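Local coordinates for protein glycosyl transferase (Staphylococcus aureus, PDB 5U02) that is a TarS-type glycosyltransferase, represented here by a helical linker and two beta-rich C-terminal domains in a three-chain assembly, at residues L34-S39 against V77-L81; D168-K172 against Y194-I198; N177-M182 against L207-W213; Y299-M305 against G317-Q321. One frame throughout, in Å; residues are numbered along the deposited sequence.

Interaction 1. Residues L34-S39 against V77-L81; sequences LNRHFS and VMSKL
Residues 34-39 are helical, in the C-terminal half of helix 23-40; residues 77-81 form the turn that leads into helix 82-89. Asn35 faces Val77 (CA to CA 6.2 Å) and Phe38 faces Leu81 (CA to CA 8.1 Å). Val77 is extended (phi/psi -79/163), directs its CB toward the helix and has its CA 3.5 Å from Asn35 OD1. At Met78 (-54/134) the amide N donates to Asn35 OD1 at 3.0 Å, nearly linear at 173°; the m rotamer of Asn35 carries OD1 across. The Met78 side chain (m, t, p) lies beside Ser39, SD to OG 4.3 Å. In this helical linker domain the bond ties a helix side chain to an interhelical loop. Ser79 and Lys80 adopt the angles of a type I beta turn, closed by Leu81 N to Met78 O at 3.0 Å. Leu81 (m, t) then points toward the helix, with CD2 3.6 Å from Phe38 CB and CD1 3.8 Å from Leu34 O, while Leu85 of the following helix touches both Phe38 and Val77.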
loop_
_atom_site.group_PDB
_atom_site.type_symbol
_atom_site.label_atom_id
_atom_site.label_comp_id
_atom_site.label_asym_id
_atom_site.label_seq_id
_atom_site.Cartn_x
_atom_site.Cartn_y
_atom_site.Cartn_z
ATOM N N LEU A 34 -23.931 35.110 -4.622
ATOM C CA LEU A 34 -22.714 34.862 -5.389
ATOM C C LEU A 34 -22.115 33.484 -5.179
ATOM O O LEU A 34 -21.168 33.127 -5.888
ATOM C CB LEU A 34 -21.620 35.899 -5.113
ATOM C CG LEU A 34 -22.011 37.360 -5.309
ATOM C CD1 LEU A 34 -22.607 37.984 -4.057
ATOM C CD2 LEU A 34 -20.870 38.193 -5.869
ATOM N N ASN A 35 -22.607 32.699 -4.230
ATOM C CA ASN A 35 -22.257 31.291 -4.265
ATOM C C ASN A 35 -22.828 30.672 -5.533
ATOM O O ASN A 35 -22.147 29.934 -6.253
ATOM C CB ASN A 35 -22.766 30.592 -3.003
ATOM C CG ASN A 35 -22.055 31.067 -1.743
ATOM O OD1 ASN A 35 -20.927 31.565 -1.797
ATOM N ND2 ASN A 35 -22.715 30.916 -0.601
ATOM N N ARG A 36 -24.067 31.037 -5.861
ATOM C CA ARG A 36 -24.744 30.416 -6.991
ATOM C C ARG A 36 -24.222 30.942 -8.319
ATOM O O ARG A 36 -23.958 30.157 -9.240
ATOM C CB ARG A 36 -26.249 30.655 -6.898
ATOM C CG ARG A 36 -27.097 29.523 -6.310
ATOM C CD ARG A 36 -28.420 29.545 -7.043
ATOM N NE ARG A 36 -29.135 30.789 -6.854
ATOM C CZ ARG A 36 -29.470 31.604 -7.842
ATOM N NH1 ARG A 36 -29.097 31.305 -9.077
ATOM N NH2 ARG A 36 -30.157 32.724 -7.575
ATOM N N HIS A 37 -24.111 32.269 -8.439
ATOM C CA HIS A 37 -23.707 32.906 -9.688
ATOM C C HIS A 37 -22.316 32.448 -10.132
ATOM O O HIS A 37 -22.088 32.193 -11.320
ATOM C CB HIS A 37 -23.777 34.425 -9.504
ATOM C CG HIS A 37 -22.978 35.210 -10.500
ATOM N ND1 HIS A 37 -23.463 35.590 -11.735
ATOM C CD2 HIS A 37 -21.722 35.705 -10.426
ATOM C CE1 HIS A 37 -22.538 36.285 -12.377
ATOM N NE2 HIS A 37 -21.471 36.365 -11.604
ATOM N N PHE A 38 -21.361 32.363 -9.194
ATOM C CA PHE A 38 -20.039 31.829 -9.520
ATOM C C PHE A 38 -20.086 30.327 -9.779
ATOM O O PHE A 38 -19.184 29.795 -10.433
ATOM C CB PHE A 38 -19.005 32.129 -8.403
ATOM C CG PHE A 38 -18.342 33.523 -8.477
ATOM C CD1 PHE A 38 -18.922 34.631 -7.882
ATOM C CD2 PHE A 38 -17.112 33.703 -9.092
ATOM C CE1 PHE A 38 -18.340 35.882 -7.936
ATOM C CE2 PHE A 38 -16.522 34.958 -9.147
ATOM C CZ PHE A 38 -17.141 36.046 -8.564
ATOM N N SER A 39 -21.105 29.630 -9.284
ATOM C CA SER A 39 -21.194 28.193 -9.500
ATOM C C SER A 39 -21.968 27.831 -10.760
ATOM O O SER A 39 -21.737 26.758 -11.328
ATOM C CB SER A 39 -21.847 27.514 -8.290
ATOM O OG SER A 39 -21.011 27.582 -7.149
ATOM N N VAL A 77 -19.152 33.783 2.178
ATOM C CA VAL A 77 -19.240 33.089 0.898
ATOM C C VAL A 77 -18.377 31.831 0.937
ATOM O O VAL A 77 -17.521 31.659 1.808
ATOM C CB VAL A 77 -18.839 34.014 -0.267
ATOM C CG1 VAL A 77 -19.711 35.262 -0.279
ATOM C CG2 VAL A 77 -17.368 34.382 -0.186
ATOM N N MET A 78 -18.625 30.933 -0.017
ATOM C CA MET A 78 -17.851 29.699 -0.126
ATOM C C MET A 78 -16.359 30.002 -0.187
ATOM O O MET A 78 -15.922 30.884 -0.931
ATOM C CB MET A 78 -18.288 28.916 -1.366
ATOM C CG MET A 78 -19.721 28.423 -1.305
ATOM S SD MET A 78 -20.279 27.748 -2.879
ATOM C CE MET A 78 -18.848 26.787 -3.365
ATOM N N SER A 79 -15.579 29.250 0.597
ATOM C CA SER A 79 -14.200 29.637 0.887
ATOM C C SER A 79 -13.356 29.754 -0.379
ATOM O O SER A 79 -12.486 30.628 -0.471
ATOM C CB SER A 79 -13.569 28.638 1.859
ATOM O OG SER A 79 -13.690 27.308 1.383
ATOM N N LYS A 80 -13.595 28.890 -1.365
ATOM C CA LYS A 80 -12.739 28.878 -2.545
ATOM C C LYS A 80 -12.961 30.080 -3.456
ATOM O O LYS A 80 -12.212 30.241 -4.425
ATOM C CB LYS A 80 -12.937 27.570 -3.321
ATOM C CG LYS A 80 -14.022 27.589 -4.383
ATOM C CD LYS A 80 -14.447 26.167 -4.741
ATOM C CE LYS A 80 -14.702 26.009 -6.234
ATOM N NZ LYS A 80 -13.420 25.858 -6.984
ATOM N N LEU A 81 -13.944 30.932 -3.164
ATOM C CA LEU A 81 -14.197 32.115 -3.975
ATOM C C LEU A 81 -13.473 33.358 -3.475
ATOM O O LEU A 81 -13.327 34.317 -4.241
ATOM C CB LEU A 81 -15.700 32.396 -4.038
ATOM C CG LEU A 81 -16.509 31.344 -4.796
ATOM C CD1 LEU A 81 -17.995 31.505 -4.526
ATOM C CD2 LEU A 81 -16.214 31.428 -6.282
#

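Interaction 2. Residues D168-K172 against Y194-I198; sequences DVRLK and YRFNI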
loop_
_atom_site.group_PDB
_atom_site.type_symbol
_atom_site.label_atom_id
_atom_site.label_comp_id
_atom_site.label_asym_id
_atom_site.label_seq_id
_atom_site.Cartn_x
_atom_site.Cartn_y
_atom_site.Cartn_z
ATOM N N ASP A 168 -4.302 9.736 -0.273
ATOM C CA ASP A 168 -4.317 8.313 -0.574
ATOM C C ASP A 168 -5.630 7.954 -1.252
ATOM O O ASP A 168 -6.659 8.602 -1.031
ATOM C CB ASP A 168 -4.143 7.466 0.691
ATOM C CG ASP A 168 -2.850 7.765 1.426
ATOM O OD1 ASP A 168 -1.913 8.305 0.802
ATOM O OD2 ASP A 168 -2.772 7.453 2.632
ATOM N N VAL A 169 -5.589 6.919 -2.088
ATOM C CA VAL A 169 -6.769 6.440 -2.795
ATOM C C VAL A 169 -6.842 4.926 -2.660
ATOM O O VAL A 169 -5.815 4.238 -2.661
ATOM C CB VAL A 169 -6.776 6.859 -4.284
ATOM C CG1 VAL A 169 -6.595 8.368 -4.424
ATOM C CG2 VAL A 169 -5.714 6.120 -5.072
ATOM N N ARG A 170 -8.061 4.416 -2.515
ATOM C CA ARG A 170 -8.334 2.989 -2.548
ATOM C C ARG A 170 -9.580 2.771 -3.387
ATOM O O ARG A 170 -10.420 3.664 -3.512
ATOM C CB ARG A 170 -8.556 2.394 -1.146
ATOM C CG ARG A 170 -7.419 2.605 -0.173
ATOM C CD ARG A 170 -7.562 1.702 1.050
ATOM N NE ARG A 170 -8.662 2.090 1.931
ATOM C CZ ARG A 170 -9.044 1.379 2.990
ATOM N NH1 ARG A 170 -8.415 0.246 3.288
ATOM N NH2 ARG A 170 -10.050 1.794 3.753
ATOM N N LEU A 171 -9.694 1.580 -3.963
ATOM C CA LEU A 171 -10.907 1.195 -4.669
ATOM C C LEU A 171 -11.848 0.509 -3.689
ATOM O O LEU A 171 -11.444 -0.413 -2.975
ATOM C CB LEU A 171 -10.588 0.272 -5.845
ATOM C CG LEU A 171 -11.749 0.069 -6.815
ATOM C CD1 LEU A 171 -12.227 1.413 -7.314
ATOM C CD2 LEU A 171 -11.323 -0.793 -7.983
ATOM N N LYS A 172 -13.095 0.959 -3.650
ATOM C CA LYS A 172 -14.063 0.471 -2.681
ATOM C C LYS A 172 -15.195 -0.254 -3.390
ATOM O O LYS A 172 -15.824 0.300 -4.297
ATOM C CB LYS A 172 -14.622 1.620 -1.843
ATOM C CG LYS A 172 -15.622 1.197 -0.790
ATOM C CD LYS A 172 -16.101 2.409 -0.013
ATOM C CE LYS A 172 -17.096 2.038 1.057
ATOM N NZ LYS A 172 -17.578 3.262 1.732
ATOM N N TYR A 194 -5.005 6.290 -11.831
ATOM C CA TYR A 194 -4.837 5.317 -10.758
ATOM C C TYR A 194 -5.352 3.953 -11.211
ATOM O O TYR A 194 -6.538 3.807 -11.527
ATOM C CB TYR A 194 -5.556 5.796 -9.496
ATOM C CG TYR A 194 -4.914 7.036 -8.898
ATOM C CD1 TYR A 194 -5.229 8.307 -9.370
ATOM C CD2 TYR A 194 -3.961 6.927 -7.895
ATOM C CE1 TYR A 194 -4.629 9.435 -8.838
ATOM C CE2 TYR A 194 -3.356 8.043 -7.355
ATOM C CZ TYR A 194 -3.695 9.294 -7.832
ATOM O OH TYR A 194 -3.104 10.420 -7.311
ATOM N N ARG A 195 -4.462 2.958 -11.225
ATOM C CA ARG A 195 -4.747 1.630 -11.756
ATOM C C ARG A 195 -4.866 0.619 -10.625
ATOM O O ARG A 195 -3.986 0.539 -9.763
ATOM C CB ARG A 195 -3.653 1.193 -12.731
ATOM C CG ARG A 195 -3.720 -0.274 -13.132
ATOM C CD ARG A 195 -2.643 -0.581 -14.151
ATOM N NE ARG A 195 -2.866 0.169 -15.379
ATOM C CZ ARG A 195 -3.094 -0.389 -16.561
ATOM N NH1 ARG A 195 -3.098 -1.711 -16.678
ATOM N NH2 ARG A 195 -3.294 0.376 -17.624
ATOM N N PHE A 196 -5.939 -0.165 -10.647
ATOM C CA PHE A 196 -6.209 -1.165 -9.623
ATOM C C PHE A 196 -6.317 -2.533 -10.281
ATOM O O PHE A 196 -7.108 -2.716 -11.215
ATOM C CB PHE A 196 -7.492 -0.835 -8.854
ATOM C CG PHE A 196 -7.433 0.461 -8.094
ATOM C CD1 PHE A 196 -7.721 1.671 -8.717
ATOM C CD2 PHE A 196 -7.063 0.469 -6.759
ATOM C CE1 PHE A 196 -7.661 2.868 -8.009
ATOM C CE2 PHE A 196 -6.996 1.649 -6.048
ATOM C CZ PHE A 196 -7.295 2.852 -6.671
ATOM N N ASN A 197 -5.507 -3.486 -9.807
ATOM C CA ASN A 197 -5.629 -4.894 -10.170
ATOM C C ASN A 197 -6.438 -5.581 -9.078
ATOM O O ASN A 197 -5.965 -5.714 -7.945
ATOM C CB ASN A 197 -4.260 -5.556 -10.317
ATOM C CG ASN A 197 -3.404 -4.911 -11.390
ATOM O OD1 ASN A 197 -3.907 -4.447 -12.409
ATOM N ND2 ASN A 197 -2.097 -4.880 -11.160
ATOM N N ILE A 198 -7.653 -6.005 -9.413
ATOM C CA ILE A 198 -8.533 -6.712 -8.489
ATOM C C ILE A 198 -8.427 -8.195 -8.817
ATOM O O ILE A 198 -9.080 -8.686 -9.743
ATOM C CB ILE A 198 -9.982 -6.234 -8.598
ATOM C CG1 ILE A 198 -10.088 -4.727 -8.385
ATOM C CG2 ILE A 198 -10.854 -6.970 -7.602
ATOM C CD1 ILE A 198 -11.410 -4.191 -8.851
#
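Two extended strands meet here mostly through side chains, though the Phe196 ring also reaches the backbone at Arg170 and Leu171. Their axes approach to 8.4 Å and cross at -40°, with no hydrogen bond between them, which is the geometry of strands on facing layers of a beta-sandwich, consistent with an early-set immunoglobulin-like domain. The alternation of the strands turns Val169 and Leu171 toward Tyr194, Phe196 and Ile198. Phe196, with chi1 m and chi2 85°, reaches across the gap so that CE2 comes within 3.4 Å of Leu171 N. Leu171 CB lies over the face of this ring, 3.8 Å from its centroid and 18° off the normal, a CH-pi contact. The t, p rotamer of Leu171 carries CD2 to 3.5 Å from Ile198 CD1. Val169, in the m rotamer, serves both rings: CG2 lies 3.4 Å from Tyr194 CD2 and 4.0 Å from Phe196 CZ, and CG1 sits over a face of the tyrosine. The Tyr194 hydroxyl is hydrogen-bonded to that of Tyr167. Arg170 points away and forms salt bridges with Glu218 and with Glu164 of the third subunit. Strand 168-175 is paired with strands 181-190 and 212-221, whereas strand 193-199 lies between strands 150-159 and 181-190; Leu217 and Val219 of strand 212-221 and Leu155 of strand 150-159 add to the same apolar interior.

Interaction 3. Residues N177-M182 against L207-W213; sequences NKKHTM and LPKEKIW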
loop_
_atom_site.group_PDB
_atom_site.type_symbol
_atom_site.label_atom_id
_atom_site.label_comp_id
_atom_site.label_asym_id
_atom_site.label_seq_id
_atom_site.Cartn_x
_atom_site.Cartn_y
_atom_site.Cartn_z
ATOM N N ASN A 177 -26.772 -2.883 0.042
ATOM C CA ASN A 177 -27.360 -2.643 1.356
ATOM C C ASN A 177 -26.373 -2.027 2.342
ATOM O O ASN A 177 -26.659 -2.005 3.542
ATOM C CB ASN A 177 -27.934 -3.944 1.931
ATOM C CG ASN A 177 -26.869 -5.010 2.181
ATOM O OD1 ASN A 177 -25.665 -4.753 2.100
ATOM N ND2 ASN A 177 -27.320 -6.217 2.492
ATOM N N LYS A 178 -25.216 -1.560 1.869
ATOM C CA LYS A 178 -24.178 -0.922 2.674
ATOM C C LYS A 178 -23.606 -1.828 3.764
ATOM O O LYS A 178 -22.800 -1.366 4.579
ATOM C CB LYS A 178 -24.682 0.383 3.313
ATOM C CG LYS A 178 -25.527 1.253 2.400
ATOM C CD LYS A 178 -24.659 2.065 1.460
ATOM C CE LYS A 178 -25.417 2.442 0.197
ATOM N NZ LYS A 178 -24.517 3.071 -0.805
ATOM N N LYS A 179 -23.978 -3.112 3.801
ATOM C CA LYS A 179 -23.568 -3.953 4.924
ATOM C C LYS A 179 -22.129 -4.437 4.791
ATOM O O LYS A 179 -21.413 -4.540 5.793
ATOM C CB LYS A 179 -24.517 -5.146 5.076
ATOM C CG LYS A 179 -25.937 -4.762 5.480
ATOM C CD LYS A 179 -26.499 -5.718 6.519
ATOM C CE LYS A 179 -27.855 -5.249 7.038
ATOM N NZ LYS A 179 -28.945 -5.544 6.068
ATOM N N HIS A 180 -21.685 -4.742 3.580
ATOM C CA HIS A 180 -20.368 -5.323 3.391
ATOM C C HIS A 180 -19.542 -4.485 2.427
ATOM O O HIS A 180 -20.071 -3.738 1.595
ATOM C CB HIS A 180 -20.470 -6.769 2.906
ATOM C CG HIS A 180 -21.262 -7.652 3.822
ATOM N ND1 HIS A 180 -22.609 -7.892 3.645
ATOM C CD2 HIS A 180 -20.899 -8.335 4.935
ATOM C CE1 HIS A 180 -23.037 -8.691 4.607
ATOM N NE2 HIS A 180 -22.021 -8.973 5.404
ATOM N N THR A 181 -18.226 -4.635 2.548
ATOM C CA THR A 181 -17.298 -3.694 1.954
ATOM C C THR A 181 -16.037 -4.442 1.539
ATOM O O THR A 181 -15.655 -5.432 2.166
ATOM C CB THR A 181 -17.016 -2.564 2.957
ATOM O OG1 THR A 181 -17.064 -1.291 2.301
ATOM C CG2 THR A 181 -15.680 -2.753 3.655
ATOM N N MET A 182 -15.423 -3.990 0.451
ATOM C CA MET A 182 -14.121 -4.487 0.032
ATOM C C MET A 182 -13.276 -3.300 -0.387
ATOM O O MET A 182 -13.774 -2.387 -1.050
ATOM C CB MET A 182 -14.215 -5.495 -1.128
ATOM C CG MET A 182 -14.835 -6.842 -0.764
ATOM S SD MET A 182 -14.628 -8.063 -2.083
ATOM C CE MET A 182 -16.324 -8.306 -2.597
ATOM N N LEU A 207 -17.119 -12.148 -2.045
ATOM C CA LEU A 207 -18.213 -11.868 -2.973
ATOM C C LEU A 207 -19.540 -12.548 -2.645
ATOM O O LEU A 207 -20.586 -11.908 -2.851
ATOM C CB LEU A 207 -17.783 -12.251 -4.396
ATOM C CG LEU A 207 -16.913 -11.271 -5.177
ATOM C CD1 LEU A 207 -16.348 -11.960 -6.407
ATOM C CD2 LEU A 207 -17.724 -10.057 -5.568
ATOM N N PRO A 208 -19.596 -13.809 -2.194
ATOM C CA PRO A 208 -20.907 -14.461 -2.010
ATOM C C PRO A 208 -21.819 -13.781 -1.010
ATOM O O PRO A 208 -23.011 -14.113 -0.973
ATOM C CB PRO A 208 -20.542 -15.870 -1.519
ATOM C CG PRO A 208 -19.162 -16.067 -1.915
ATOM C CD PRO A 208 -18.492 -14.744 -1.916
ATOM N N LYS A 209 -21.306 -12.859 -0.195
ATOM C CA LYS A 209 -22.123 -12.272 0.861
ATOM C C LYS A 209 -23.282 -11.463 0.300
ATOM O O LYS A 209 -24.341 -11.381 0.933
ATOM C CB LYS A 209 -21.260 -11.391 1.758
ATOM C CG LYS A 209 -20.110 -12.124 2.411
ATOM C CD LYS A 209 -19.119 -11.138 3.002
ATOM C CE LYS A 209 -18.054 -11.851 3.817
ATOM N NZ LYS A 209 -17.138 -10.882 4.466
ATOM N N GLU A 210 -23.101 -10.844 -0.863
ATOM C CA GLU A 210 -24.140 -10.020 -1.463
ATOM C C GLU A 210 -24.074 -10.150 -2.977
ATOM O O GLU A 210 -23.054 -10.546 -3.546
ATOM C CB GLU A 210 -24.014 -8.542 -1.056
ATOM C CG GLU A 210 -23.925 -8.291 0.447
ATOM C CD GLU A 210 -25.273 -8.359 1.134
ATOM O OE1 GLU A 210 -26.299 -8.090 0.468
ATOM O OE2 GLU A 210 -25.303 -8.683 2.340
ATOM N N LYS A 211 -25.180 -9.800 -3.630
ATOM C CA LYS A 211 -25.243 -9.926 -5.081
ATOM C C LYS A 211 -24.752 -8.665 -5.779
ATOM O O LYS A 211 -24.087 -8.752 -6.815
ATOM C CB LYS A 211 -26.671 -10.252 -5.525
ATOM C CG LYS A 211 -27.233 -11.542 -4.941
ATOM C CD LYS A 211 -27.861 -12.422 -6.012
ATOM C CE LYS A 211 -29.257 -11.934 -6.354
ATOM N NZ LYS A 211 -30.066 -12.953 -7.089
ATOM N N ILE A 212 -25.065 -7.493 -5.229
ATOM C CA ILE A 212 -24.772 -6.216 -5.870
ATOM C C ILE A 212 -23.620 -5.544 -5.135
ATOM O O ILE A 212 -23.705 -5.289 -3.927
ATOM C CB ILE A 212 -26.009 -5.304 -5.895
ATOM C CG1 ILE A 212 -27.157 -5.982 -6.647
ATOM C CG2 ILE A 212 -25.664 -3.975 -6.539
ATOM C CD1 ILE A 212 -28.488 -5.237 -6.529
ATOM N N TRP A 213 -22.551 -5.239 -5.871
ATOM C CA TRP A 213 -21.383 -4.543 -5.345
ATOM C C TRP A 213 -21.185 -3.276 -6.168
ATOM O O TRP A 213 -20.893 -3.350 -7.365
ATOM C CB TRP A 213 -20.138 -5.432 -5.395
ATOM C CG TRP A 213 -20.247 -6.680 -4.561
ATOM C CD1 TRP A 213 -20.739 -7.891 -4.958
ATOM C CD2 TRP A 213 -19.856 -6.837 -3.187
ATOM N NE1 TRP A 213 -20.678 -8.789 -3.919
ATOM C CE2 TRP A 213 -20.139 -8.167 -2.822
ATOM C CE3 TRP A 213 -19.292 -5.982 -2.235
ATOM C CZ2 TRP A 213 -19.879 -8.663 -1.548
ATOM C CZ3 TRP A 213 -19.038 -6.478 -0.964
ATOM C CH2 TRP A 213 -19.330 -7.805 -0.634
#
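Met182 lays its methyl group over the six-membered ring of Trp213, CE 3.5 Å from the centroid and only 5° off the normal, a CH-pi contact; its SD is 5.0 Å from the same centroid, making this a Met-aromatic contact. It joins the start of strand 181-190 to that of strand 212-221, both neighbours of strand 168-175 in a domain that is probably immunoglobulin-like. Leu207 adds CD2 at 3.7 Å from Met182 CE, while the edge of the indole approaches the backbone, Trp213 CZ3 lying 4.0 Å from Thr181 N. Farther out, Lys209 CB lies over one face of the His180 ring, 4.2 Å from its centroid, a second CH-pi contact. The Glu210 carboxylate meets the 177-180 loop: Asn177 ND2 donates to Glu210 OE2 at 3.2 Å, and His180 ND1 is 3.1 Å from that oxygen. Asn177 OD1 accepts from Lys179 N at 2.9 Å in an Asx turn and also bonds to Ser175 OG. The indole itself is held by its own segment, Trp213 NE1 donating to Leu207 O at 3.3 Å.

Interaction 4. Residues Y299-M305 against G317-Q321; sequences YVFEEGM and GMLSQ
The Gln321 side-chain amide, with chi1 t and chi2 99°, makes two hydrogen bonds to the backbone of 299-305: NE2 to Tyr299 O at 2.7 Å, and OE1 from Phe301 N at 2.8 Å. In the reverse sense Glu303 (m, t) uses its own side chain, OE2 accepting from Gln321 N at 2.7 Å. Beyond these the main chains pair in an antiparallel beta hairpin, strands 304-310 and 313-323. Gly304 and Leu319 are a hydrogen-bonded pair (Gly304 N to Leu319 O 3.1 Å, Leu319 N to Gly304 O 2.8 Å), and Met305 and Met318 a non-hydrogen-bonded pair with CA atoms 4.8 Å apart. Gly304 has phi/psi 130/-154, where a CB would clash with the preceding carbonyl. Leu319 (t, t) packs CD2 3.9 Å from Phe301 CB and 3.4 Å from Glu302 O. Val327 of strand 326-331 touches Phe301, Leu319 and Gln321. Residues 299-303 form no beta bridge with 317-321; here the side chains of Gln321 and Glu303 make the hydrogen bonds to backbone groups across the gap.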
loop_
_atom_site.group_PDB
_atom_site.type_symbol
_atom_site.label_atom_id
_atom_site.label_comp_id
_atom_site.label_asym_id
_atom_site.label_seq_id
_atom_site.Cartn_x
_atom_site.Cartn_y
_atom_site.Cartn_z
ATOM N N TYR A 299 -18.397 -14.684 -22.065
ATOM C CA TYR A 299 -17.508 -14.935 -20.940
ATOM C C TYR A 299 -16.074 -14.701 -21.390
ATOM O O TYR A 299 -15.637 -15.265 -22.400
ATOM C CB TYR A 299 -17.671 -16.362 -20.405
ATOM C CG TYR A 299 -18.851 -16.530 -19.480
ATOM C CD1 TYR A 299 -20.129 -16.781 -19.983
ATOM C CD2 TYR A 299 -18.691 -16.440 -18.104
ATOM C CE1 TYR A 299 -21.210 -16.931 -19.138
ATOM C CE2 TYR A 299 -19.767 -16.591 -17.251
ATOM C CZ TYR A 299 -21.023 -16.836 -17.773
ATOM O OH TYR A 299 -22.095 -16.985 -16.924
ATOM N N VAL A 300 -15.350 -13.868 -20.649
ATOM C CA VAL A 300 -13.978 -13.516 -20.988
ATOM C C VAL A 300 -13.039 -14.325 -20.106
ATOM O O VAL A 300 -13.200 -14.360 -18.878
ATOM C CB VAL A 300 -13.727 -12.006 -20.829
ATOM C CG1 VAL A 300 -14.237 -11.256 -22.049
ATOM C CG2 VAL A 300 -14.385 -11.479 -19.559
ATOM N N PHE A 301 -12.067 -14.982 -20.734
ATOM C CA PHE A 301 -11.056 -15.758 -20.039
ATOM C C PHE A 301 -9.684 -15.176 -20.341
ATOM O O PHE A 301 -9.467 -14.572 -21.400
ATOM C CB PHE A 301 -11.104 -17.241 -20.447
ATOM C CG PHE A 301 -12.348 -17.957 -19.991
ATOM C CD1 PHE A 301 -13.522 -17.869 -20.721
ATOM C CD2 PHE A 301 -12.339 -18.713 -18.828
ATOM C CE1 PHE A 301 -14.669 -18.523 -20.298
ATOM C CE2 PHE A 301 -13.479 -19.368 -18.399
ATOM C CZ PHE A 301 -14.648 -19.276 -19.137
ATOM N N GLU A 302 -8.760 -15.355 -19.402
ATOM C CA GLU A 302 -7.392 -14.904 -19.612
ATOM C C GLU A 302 -6.733 -15.727 -20.712
ATOM O O GLU A 302 -6.798 -16.960 -20.707
ATOM C CB GLU A 302 -6.592 -15.008 -18.315
ATOM C CG GLU A 302 -6.798 -16.312 -17.558
ATOM C CD GLU A 302 -5.734 -16.559 -16.492
ATOM O OE1 GLU A 302 -5.864 -17.555 -15.751
ATOM O OE2 GLU A 302 -4.767 -15.771 -16.401
ATOM N N GLU A 303 -6.103 -15.046 -21.659
ATOM C CA GLU A 303 -5.434 -15.746 -22.741
ATOM C C GLU A 303 -4.077 -16.261 -22.279
ATOM O O GLU A 303 -3.456 -15.712 -21.365
ATOM C CB GLU A 303 -5.279 -14.829 -23.956
ATOM C CG GLU A 303 -6.614 -14.409 -24.573
ATOM C CD GLU A 303 -6.443 -13.717 -25.911
ATOM O OE1 GLU A 303 -5.619 -12.787 -26.004
ATOM O OE2 GLU A 303 -7.118 -14.118 -26.880
ATOM N N GLY A 304 -3.624 -17.336 -22.915
ATOM C CA GLY A 304 -2.343 -17.921 -22.580
ATOM C C GLY A 304 -2.430 -19.412 -22.348
ATOM O O GLY A 304 -3.333 -20.076 -22.865
ATOM N N MET A 305 -1.508 -19.943 -21.550
ATOM C CA MET A 305 -1.440 -21.381 -21.334
ATOM C C MET A 305 -2.697 -21.891 -20.644
ATOM O O MET A 305 -3.286 -21.215 -19.796
ATOM C CB MET A 305 -0.210 -21.729 -20.501
ATOM C CG MET A 305 1.093 -21.344 -21.170
ATOM S SD MET A 305 2.496 -21.478 -20.053
ATOM C CE MET A 305 3.755 -20.649 -21.021
ATOM N N GLY A 317 -2.589 -26.682 -23.697
ATOM C CA GLY A 317 -3.165 -25.959 -24.811
ATOM C C GLY A 317 -2.899 -24.476 -24.679
ATOM O O GLY A 317 -2.297 -24.014 -23.709
ATOM N N MET A 318 -3.354 -23.730 -25.682
ATOM C CA MET A 318 -3.263 -22.274 -25.690
ATOM C C MET A 318 -4.663 -21.701 -25.840
ATOM O O MET A 318 -5.376 -22.037 -26.792
ATOM C CB MET A 318 -2.351 -21.783 -26.814
ATOM C CG MET A 318 -0.917 -21.534 -26.366
ATOM S SD MET A 318 -0.759 -19.970 -25.478
ATOM C CE MET A 318 -1.432 -18.848 -26.700
ATOM N N LEU A 319 -5.053 -20.844 -24.899
ATOM C CA LEU A 319 -6.385 -20.258 -24.886
ATOM C C LEU A 319 -6.350 -18.900 -25.566
ATOM O O LEU A 319 -5.463 -18.086 -25.294
ATOM C CB LEU A 319 -6.907 -20.120 -23.453
ATOM C CG LEU A 319 -8.371 -19.709 -23.243
ATOM C CD1 LEU A 319 -8.907 -20.260 -21.929
ATOM C CD2 LEU A 319 -8.558 -18.194 -23.278
ATOM N N SER A 320 -7.320 -18.657 -26.443
ATOM C CA SER A 320 -7.469 -17.362 -27.086
ATOM C C SER A 320 -8.947 -17.015 -27.161
ATOM O O SER A 320 -9.786 -17.882 -27.426
ATOM C CB SER A 320 -6.841 -17.349 -28.484
ATOM O OG SER A 320 -7.458 -18.308 -29.321
ATOM N N GLN A 321 -9.256 -15.748 -26.907
ATOM C CA GLN A 321 -10.628 -15.247 -26.941
ATOM C C GLN A 321 -10.938 -14.852 -28.378
ATOM O O GLN A 321 -10.619 -13.743 -28.811
ATOM C CB GLN A 321 -10.789 -14.077 -25.977
ATOM C CG GLN A 321 -12.227 -13.668 -25.744
ATOM C CD GLN A 321 -12.785 -14.239 -24.459
ATOM O OE1 GLN A 321 -12.063 -14.415 -23.478
ATOM N NE2 GLN A 321 -14.075 -14.549 -24.462
#

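Overall arrangement
The contacts follow the elongated chain from the helical linker to the last domain. Interaction 1 lies alone among the helices, its centre 32 Å from that of interaction 2 and 54 Å from that of interaction 4, on the opposite side of the chain's centre. Interactions 2 and 3 share one domain, probably immunoglobulin-like; their segments alternate in sequence, their centres are 18 Å apart, and they touch where Lys172 CE packs 3.6 Å from Thr181 OG1. Interaction 4, in the final sheet, comes within about 11 Å of interaction 2 and 12 Å of interaction 3, measured between nearest atoms. Interactions 2, 3 and 4 also border other subunits: Met305 packs on Met305 of the third subunit, whereas no other chain touches interaction 1.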